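Local coordinates for protein single-stranded DNA specific exonuclease RecJ (Thermus thermophilus, PDB 2ZXR) that degrades single-stranded DNA exonucleolytically in the 5' to 3' direction, using divalent metal ions such as magnesium or manganese, at residues F266-A269 and P270-A274. Numbering follows the deposited sequence.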
ATOM      1  N   PHE A 266      -3.620 -10.996   6.431  1.00 20.29           N
ATOM      2  CA  PHE A 266      -3.108 -11.187   7.771  1.00 22.36           C
ATOM      3  C   PHE A 266      -3.673 -12.340   8.574  1.00 21.84           C
ATOM      4  O   PHE A 266      -3.102 -12.695   9.609  1.00 22.38           O
ATOM      5  CB  PHE A 266      -3.269  -9.877   8.564  1.00 25.94           C
ATOM      6  CG  PHE A 266      -2.337  -8.788   8.102  1.00 29.88           C
ATOM      7  CD1 PHE A 266      -1.100  -8.615   8.703  1.00 31.64           C
ATOM      8  CD2 PHE A 266      -2.678  -7.973   7.023  1.00 31.05           C
ATOM      9  CE1 PHE A 266      -0.217  -7.642   8.232  1.00 33.16           C
ATOM     10  CE2 PHE A 266      -1.813  -7.007   6.547  1.00 31.15           C
ATOM     11  CZ  PHE A 266      -0.581  -6.837   7.148  1.00 33.28           C
ATOM     12  N   ARG A 267      -4.780 -12.925   8.143  1.00 20.78           N
ATOM     13  CA  ARG A 267      -5.334 -14.027   8.933  1.00 21.28           C
ATOM     14  C   ARG A 267      -5.462 -15.351   8.207  1.00 19.86           C
ATOM     15  O   ARG A 267      -5.122 -16.409   8.748  1.00 20.46           O
ATOM     16  CB  ARG A 267      -6.692 -13.608   9.515  1.00 23.02           C
ATOM     17  CG  ARG A 267      -6.547 -12.409  10.445  1.00 26.06           C
ATOM     18  CD  ARG A 267      -7.867 -11.883  11.008  1.00 29.34           C
ATOM     19  NE  ARG A 267      -7.551 -11.032  12.154  1.00 32.32           N
ATOM     20  CZ  ARG A 267      -8.248  -9.968  12.528  1.00 34.10           C
ATOM     21  NH1 ARG A 267      -9.331  -9.592  11.841  1.00 34.97           N
ATOM     22  NH2 ARG A 267      -7.859  -9.282  13.596  1.00 34.34           N
ATOM     23  N   ILE A 268      -5.924 -15.304   6.975  1.00 19.04           N
ATOM     24  CA  ILE A 268      -6.092 -16.530   6.232  1.00 19.34           C
ATOM     25  C   ILE A 268      -4.799 -17.069   5.620  1.00 19.80           C
ATOM     26  O   ILE A 268      -4.392 -18.195   5.907  1.00 21.12           O
ATOM     27  CB  ILE A 268      -7.172 -16.352   5.150  1.00 18.42           C
ATOM     28  CG1 ILE A 268      -8.510 -16.025   5.835  1.00 19.28           C
ATOM     29  CG2 ILE A 268      -7.289 -17.614   4.299  1.00 16.83           C
ATOM     30  CD1 ILE A 268      -9.712 -15.865   4.876  1.00 20.37           C
ATOM     31  N   ALA A 269      -4.143 -16.272   4.795  1.00 20.11           N
ATOM     32  CA  ALA A 269      -2.932 -16.726   4.149  1.00 21.06           C
ATOM     33  C   ALA A 269      -1.836 -17.155   5.123  1.00 20.58           C
ATOM     34  O   ALA A 269      -1.149 -18.136   4.874  1.00 21.57           O
ATOM     35  CB  ALA A 269      -2.408 -15.654   3.201  1.00 20.86           C
ATOM     36  N   PRO A 270      -1.628 -16.406   6.221  1.00 21.70           N
ATOM     37  CA  PRO A 270      -0.576 -16.831   7.154  1.00 22.05           C
ATOM     38  C   PRO A 270      -0.802 -18.232   7.713  1.00 22.62           C
ATOM     39  O   PRO A 270       0.169 -18.958   7.958  1.00 23.56           O
ATOM     40  CB  PRO A 270      -0.611 -15.756   8.240  1.00 21.63           C
ATOM     41  CG  PRO A 270      -0.993 -14.533   7.444  1.00 23.28           C
ATOM     42  CD  PRO A 270      -2.120 -15.062   6.567  1.00 21.15           C
ATOM     43  N   ARG A 271      -2.059 -18.623   7.932  1.00 22.79           N
ATOM     44  CA  ARG A 271      -2.331 -19.972   8.463  1.00 23.59           C
ATOM     45  C   ARG A 271      -1.917 -21.035   7.436  1.00 22.85           C
ATOM     46  O   ARG A 271      -1.326 -22.065   7.771  1.00 20.68           O
ATOM     47  CB  ARG A 271      -3.807 -20.173   8.760  1.00 25.93           C
ATOM     48  CG  ARG A 271      -4.196 -20.052  10.199  1.00 29.98           C
ATOM     49  CD  ARG A 271      -4.383 -18.624  10.598  1.00 32.57           C
ATOM     50  NE  ARG A 271      -5.005 -18.516  11.914  1.00 33.96           N
ATOM     51  CZ  ARG A 271      -5.209 -17.362  12.534  1.00 33.20           C
ATOM     52  NH1 ARG A 271      -4.855 -16.235  11.951  1.00 33.08           N
ATOM     53  NH2 ARG A 271      -5.717 -17.336  13.749  1.00 34.14           N
ATOM     54  N   ILE A 272      -2.249 -20.767   6.182  1.00 20.68           N
ATOM     55  CA  ILE A 272      -1.913 -21.661   5.105  1.00 20.56           C
ATOM     56  C   ILE A 272      -0.392 -21.688   4.923  1.00 21.28           C
ATOM     57  O   ILE A 272       0.203 -22.764   4.766  1.00 20.44           O
ATOM     58  CB  ILE A 272      -2.574 -21.177   3.772  1.00 20.92           C
ATOM     59  CG1 ILE A 272      -4.095 -21.306   3.872  1.00 20.08           C
ATOM     60  CG2 ILE A 272      -2.023 -21.973   2.599  1.00 19.09           C
ATOM     61  CD1 ILE A 272      -4.852 -20.752   2.677  1.00 21.54           C
ATOM     62  N   ASN A 273       0.246 -20.510   4.956  1.00 20.55           N
ATOM     63  CA  ASN A 273       1.694 -20.468   4.752  1.00 21.45           C
ATOM     64  C   ASN A 273       2.469 -21.154   5.856  1.00 22.08           C
ATOM     65  O   ASN A 273       3.513 -21.736   5.595  1.00 22.75           O
ATOM     66  CB  ASN A 273       2.220 -19.023   4.601  1.00 20.85           C
ATOM     67  CG  ASN A 273       1.805 -18.379   3.284  1.00 20.78           C
ATOM     68  OD1 ASN A 273       1.625 -19.061   2.272  1.00 22.63           O
ATOM     69  ND2 ASN A 273       1.671 -17.068   3.286  1.00 18.27           N
ATOM     70  N   ALA A 274       1.966 -21.078   7.081  1.00 21.93           N
ATOM     71  CA  ALA A 274       2.642 -21.693   8.219  1.00 23.14           C
ATOM     72  C   ALA A 274       2.750 -23.195   8.048  1.00 23.97           C
ATOM     73  O   ALA A 274       3.743 -23.788   8.448  1.00 22.70           O
ATOM     74  CB  ALA A 274       1.897 -21.378   9.525  1.00 20.24           C
TER
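Ala-269 and Asn-273 make the tightest backbone link of this local contact within helix 261-277: Asn-273 N donates to Ala-269 O at 2.8 Å, a regular i to i+4 bond. One turn earlier the pattern breaks. Pro-270 has no N-H to give to Phe-266 O, and its ring occupies that place instead, with CG 3.5 Å from Phe-266 O; the helix is kinked here and a wider pi-type turn spans 266-268. Across the peptide bond Ala-269 CB comes within 3.4 Å of Pro-270 CD, a close local approach to the ring. Across the kink, Ile-268 O receives two weak bonds, from Arg-271 N and Ile-272 N. On the buried face Ile-268 CG2 meets Ile-272 CD1 at 4.3 Å, and both isoleucines reach Leu-251 of helix 246-254.

The proline kink lies about one turn before Asn-273, the residue that reaches the metal centre of this DHH-family exonuclease. The Asn-273 side chain touches Asp-82, a manganese ligand, while its OD1 accepts a hydrogen bond from Ala-83 N, tying helix 261-277 to the start of helix 83-98; the bound magnesium ion is about 9 Å from the side chain.

Arg-271 packs against His-304 and Asn-307 of helix 293-321. A chi1 away from any staggered value and a bend at chi2 (82°) together bring its chain back along the helix. NH1 thereby bonds Arg-267 O at 3.2 Å, serving the carbonyl that Arg-271 N, 3.9 Å from that oxygen, leaves. The N-H...O angle of 138° shows this bond to be far from straight. The solvent side belongs to Phe-266 and Arg-267, both exposed; Arg-267 extends from CG to NE, leaving its NE 5.9 Å from Arg-271 NH1, without contact between the two charged groups.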